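Local structure of extracellular solute-binding protein family 1 (Alicyclobacillus acidocaldarius subsp. acidocaldarius, 4OVJ) at residues 315-327 against 335-347. The protein probably binds an extracellular solute, perhaps a sugar, and hands it to an ABC-type importer in the membrane. Sequence-based numbering, arbitrary orientation.
Sequences NFLLNNVQAGKAL and VSSSVRTQLMASG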
# COMPACT_ATOMS: atom_id res chain seq x y z
N ASN A 315 -7.39 -15.02 -13.74
CA ASN A 315 -6.39 -14.57 -14.69
C ASN A 315 -6.87 -13.39 -15.52
O ASN A 315 -6.09 -12.47 -15.79
CB ASN A 315 -5.98 -15.68 -15.63
CG ASN A 315 -4.81 -15.27 -16.49
OD1 ASN A 315 -3.72 -14.99 -15.97
ND2 ASN A 315 -5.03 -15.19 -17.79
N PHE A 316 -8.14 -13.42 -15.91
CA PHE A 316 -8.79 -12.33 -16.64
C PHE A 316 -8.77 -11.04 -15.81
O PHE A 316 -8.36 -9.98 -16.30
CB PHE A 316 -10.23 -12.70 -17.01
CG PHE A 316 -10.96 -11.62 -17.77
CD1 PHE A 316 -10.88 -11.58 -19.16
CD2 PHE A 316 -11.74 -10.68 -17.10
CE1 PHE A 316 -11.56 -10.61 -19.86
CE2 PHE A 316 -12.42 -9.70 -17.81
CZ PHE A 316 -12.32 -9.67 -19.19
N LEU A 317 -9.17 -11.12 -14.56
CA LEU A 317 -9.16 -9.96 -13.68
C LEU A 317 -7.76 -9.39 -13.51
O LEU A 317 -7.60 -8.18 -13.46
CB LEU A 317 -9.74 -10.28 -12.31
CG LEU A 317 -11.22 -10.67 -12.29
CD1 LEU A 317 -11.61 -11.05 -10.87
CD2 LEU A 317 -12.10 -9.56 -12.86
N LEU A 318 -6.77 -10.26 -13.43
CA LEU A 318 -5.40 -9.83 -13.24
C LEU A 318 -4.77 -9.25 -14.49
O LEU A 318 -4.06 -8.26 -14.40
CB LEU A 318 -4.53 -11.00 -12.76
CG LEU A 318 -4.83 -11.54 -11.36
CD1 LEU A 318 -4.12 -12.88 -11.19
CD2 LEU A 318 -4.38 -10.57 -10.28
N ASN A 319 -4.99 -9.89 -15.63
CA ASN A 319 -4.15 -9.66 -16.82
C ASN A 319 -4.84 -9.14 -18.06
O ASN A 319 -4.17 -8.75 -19.03
CB ASN A 319 -3.40 -10.94 -17.17
CG ASN A 319 -2.27 -11.24 -16.22
OD1 ASN A 319 -1.45 -10.37 -15.93
ND2 ASN A 319 -2.23 -12.46 -15.71
N ASN A 320 -6.16 -9.15 -18.08
CA ASN A 320 -6.86 -8.74 -19.28
C ASN A 320 -7.02 -7.23 -19.33
O ASN A 320 -7.38 -6.62 -18.33
CB ASN A 320 -8.22 -9.43 -19.38
CG ASN A 320 -8.93 -9.10 -20.66
OD1 ASN A 320 -9.60 -8.08 -20.75
ND2 ASN A 320 -8.79 -9.95 -21.66
N VAL A 321 -6.71 -6.62 -20.48
CA VAL A 321 -6.79 -5.17 -20.60
C VAL A 321 -8.23 -4.63 -20.52
O VAL A 321 -8.43 -3.52 -20.02
CB VAL A 321 -6.05 -4.65 -21.87
CG1 VAL A 321 -6.78 -5.06 -23.14
CG2 VAL A 321 -5.88 -3.14 -21.80
N GLN A 322 -9.22 -5.40 -20.96
CA GLN A 322 -10.63 -4.98 -20.83
C GLN A 322 -11.03 -4.94 -19.36
O GLN A 322 -11.72 -4.02 -18.91
CB GLN A 322 -11.59 -5.88 -21.62
CG GLN A 322 -11.25 -6.06 -23.09
CD GLN A 322 -10.95 -4.75 -23.80
OE1 GLN A 322 -11.65 -3.76 -23.61
NE2 GLN A 322 -9.89 -4.75 -24.62
N ALA A 323 -10.58 -5.93 -18.60
CA ALA A 323 -10.74 -5.90 -17.16
C ALA A 323 -10.03 -4.70 -16.55
O ALA A 323 -10.58 -4.03 -15.69
CB ALA A 323 -10.22 -7.18 -16.52
N GLY A 324 -8.80 -4.44 -17.00
CA GLY A 324 -8.01 -3.35 -16.46
C GLY A 324 -8.67 -2.00 -16.65
O GLY A 324 -8.69 -1.19 -15.74
N LYS A 325 -9.24 -1.79 -17.84
CA LYS A 325 -9.98 -0.57 -18.13
C LYS A 325 -11.23 -0.44 -17.27
O LYS A 325 -11.53 0.63 -16.73
CB LYS A 325 -10.33 -0.51 -19.62
CG LYS A 325 -9.11 -0.22 -20.47
CD LYS A 325 -9.42 -0.13 -21.96
CE LYS A 325 -8.15 0.14 -22.75
NZ LYS A 325 -8.40 0.08 -24.22
N ALA A 326 -11.94 -1.54 -17.09
CA ALA A 326 -13.15 -1.54 -16.26
C ALA A 326 -12.81 -1.27 -14.80
O ALA A 326 -13.47 -0.45 -14.15
CB ALA A 326 -13.87 -2.87 -16.39
N LEU A 327 -11.79 -1.95 -14.29
CA LEU A 327 -11.42 -1.86 -12.86
C LEU A 327 -10.79 -0.53 -12.51
O LEU A 327 -10.96 -0.02 -11.39
CB LEU A 327 -10.47 -2.99 -12.48
CG LEU A 327 -11.11 -4.38 -12.49
CD1 LEU A 327 -10.05 -5.45 -12.31
CD2 LEU A 327 -12.18 -4.51 -11.42
N VAL A 335 -1.90 -4.65 -10.68
CA VAL A 335 -0.83 -5.54 -10.29
C VAL A 335 -0.01 -6.06 -11.48
O VAL A 335 1.17 -6.35 -11.34
CB VAL A 335 -1.39 -6.70 -9.44
CG1 VAL A 335 -2.31 -7.58 -10.26
CG2 VAL A 335 -0.25 -7.49 -8.83
N SER A 336 -0.64 -6.17 -12.64
CA SER A 336 -0.03 -6.80 -13.81
C SER A 336 0.80 -5.82 -14.62
O SER A 336 0.29 -4.77 -15.00
CB SER A 336 -1.11 -7.37 -14.73
OG SER A 336 -0.56 -7.70 -16.00
N SER A 337 2.03 -6.19 -14.92
CA SER A 337 2.90 -5.34 -15.75
C SER A 337 2.32 -5.13 -17.16
O SER A 337 2.45 -4.05 -17.73
CB SER A 337 4.30 -5.93 -15.86
OG SER A 337 4.28 -7.25 -16.40
N SER A 338 1.66 -6.15 -17.70
CA SER A 338 1.08 -6.02 -19.05
C SER A 338 -0.09 -5.04 -19.05
O SER A 338 -0.22 -4.23 -19.97
CB SER A 338 0.71 -7.39 -19.65
OG SER A 338 -0.27 -8.04 -18.87
N VAL A 339 -0.92 -5.07 -18.00
CA VAL A 339 -2.05 -4.15 -17.88
C VAL A 339 -1.53 -2.73 -17.71
O VAL A 339 -2.01 -1.81 -18.36
CB VAL A 339 -2.98 -4.55 -16.72
CG1 VAL A 339 -3.99 -3.45 -16.43
CG2 VAL A 339 -3.68 -5.85 -17.05
N ARG A 340 -0.54 -2.55 -16.85
CA ARG A 340 0.05 -1.21 -16.68
C ARG A 340 0.58 -0.67 -18.01
O ARG A 340 0.32 0.49 -18.36
CB ARG A 340 1.15 -1.20 -15.63
CG ARG A 340 0.62 -1.38 -14.21
CD ARG A 340 1.65 -1.00 -13.15
NE ARG A 340 2.88 -1.76 -13.28
CZ ARG A 340 3.06 -3.00 -12.83
NH1 ARG A 340 2.11 -3.65 -12.17
NH2 ARG A 340 4.22 -3.59 -13.04
N THR A 341 1.29 -1.52 -18.76
CA THR A 341 1.86 -1.10 -20.06
C THR A 341 0.76 -0.65 -21.02
O THR A 341 0.86 0.42 -21.66
CB THR A 341 2.72 -2.22 -20.68
OG1 THR A 341 3.84 -2.48 -19.83
CG2 THR A 341 3.26 -1.81 -22.06
N GLN A 342 -0.30 -1.44 -21.12
CA GLN A 342 -1.39 -1.14 -22.03
C GLN A 342 -2.21 0.08 -21.59
O GLN A 342 -2.67 0.86 -22.43
CB GLN A 342 -2.25 -2.39 -22.24
CG GLN A 342 -1.46 -3.49 -22.93
CD GLN A 342 -2.24 -4.78 -23.14
OE1 GLN A 342 -1.95 -5.81 -22.53
NE2 GLN A 342 -3.22 -4.73 -24.03
N LEU A 343 -2.38 0.26 -20.28
CA LEU A 343 -3.10 1.43 -19.79
C LEU A 343 -2.26 2.72 -19.90
O LEU A 343 -2.81 3.82 -20.08
CB LEU A 343 -3.58 1.23 -18.35
CG LEU A 343 -4.74 0.25 -18.12
CD1 LEU A 343 -4.97 0.16 -16.62
CD2 LEU A 343 -6.04 0.66 -18.79
N MSE A 344 -0.93 2.58 -19.79
CA MSE A 344 -0.01 3.72 -20.02
C MSE A 344 -0.10 4.21 -21.44
O MSE A 344 -0.04 5.43 -21.69
CB MSE A 344 1.46 3.37 -19.70
CG MSE A 344 1.73 3.72 -18.25
SE MSE A 344 3.55 3.29 -17.60
CE MSE A 344 3.63 1.34 -17.85
N ALA A 345 -0.23 3.28 -22.38
CA ALA A 345 -0.36 3.61 -23.81
C ALA A 345 -1.67 4.35 -24.08
O ALA A 345 -1.70 5.27 -24.91
CB ALA A 345 -0.28 2.36 -24.67
N SER A 346 -2.73 3.95 -23.39
CA SER A 346 -4.05 4.55 -23.55
C SER A 346 -4.97 4.21 -22.39
O SER A 346 -5.16 3.03 -22.06
CB SER A 346 -4.68 4.07 -24.86
OG SER A 346 -6.05 4.42 -24.91
N GLY A 347 -5.56 5.24 -21.79
CA GLY A 347 -6.50 5.07 -20.69
C GLY A 347 -6.03 5.61 -19.34
O GLY A 347 -6.64 5.31 -18.32
O HOH W 1 -3.67 -5.89 -13.05
O HOH W 2 -2.42 -7.18 -20.21
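Ser336 OG donates a hydrogen bond of 2.8 Å to Asn319 OD1. The donor lies in the carbonyl plane of the amide, at a C=O...donor angle of 151°. A chi1 of 167° swings Ser336 OG away from the backbone N and beside the carbonyl carbon, where it meets Asn319 and also caps helix 337-345, accepting weak bonds from Ser338 N and Val339 N. Asn319 OD1 has a second partner in Thr114. Asn319 ND2 bonds Asn315 OD1, with the acceptor almost in the Asn319 amide plane, and Asn111 O. Bonds at both ends thus fix the rotation of this amide. With an alanine at Asn319, Ser336 OG is likely to lose its acceptor across the contact, and Thr114, Asn111 O and Asn315 OD1 their amide partner.

Two waters join the segments. One donates to Leu318 O and accepts from Ser336 N. The other donates to Asn319 O and to Gln342 OE1 and also bonds Ser338 OG. This leaves Gln342 NE2 facing Val321, 3.6 Å from Val321 CB, with the two side chains roughly perpendicular.

Van der Waals packing continues along the interface. Leu318 CD2 meets Val335 CG1 at 3.6 Å. Val339 splits its branches: CG2 rests against the carbonyl O of Asn319 at 3.5 Å, while CG1 sits over Gly324 CA. Gly324 has no side chain, and this lets Val339 CG1 come close. Farther along, Lys325 and Leu343 lie alongside, pointing opposite ways, Lys325 CG touching Leu343 CD2 at 3.6 Å.

Helix 321-327 starts at the N-cap Asn320 and crosses helix 337-345 at -68°, with the axes 9.5 Å apart. The arrangement is helix-against-helix packing with a serine N-cap at one end. The connection between the two helices includes the short strand 333-334, within the periplasmic-binding-protein-like fold of this solute-binding family.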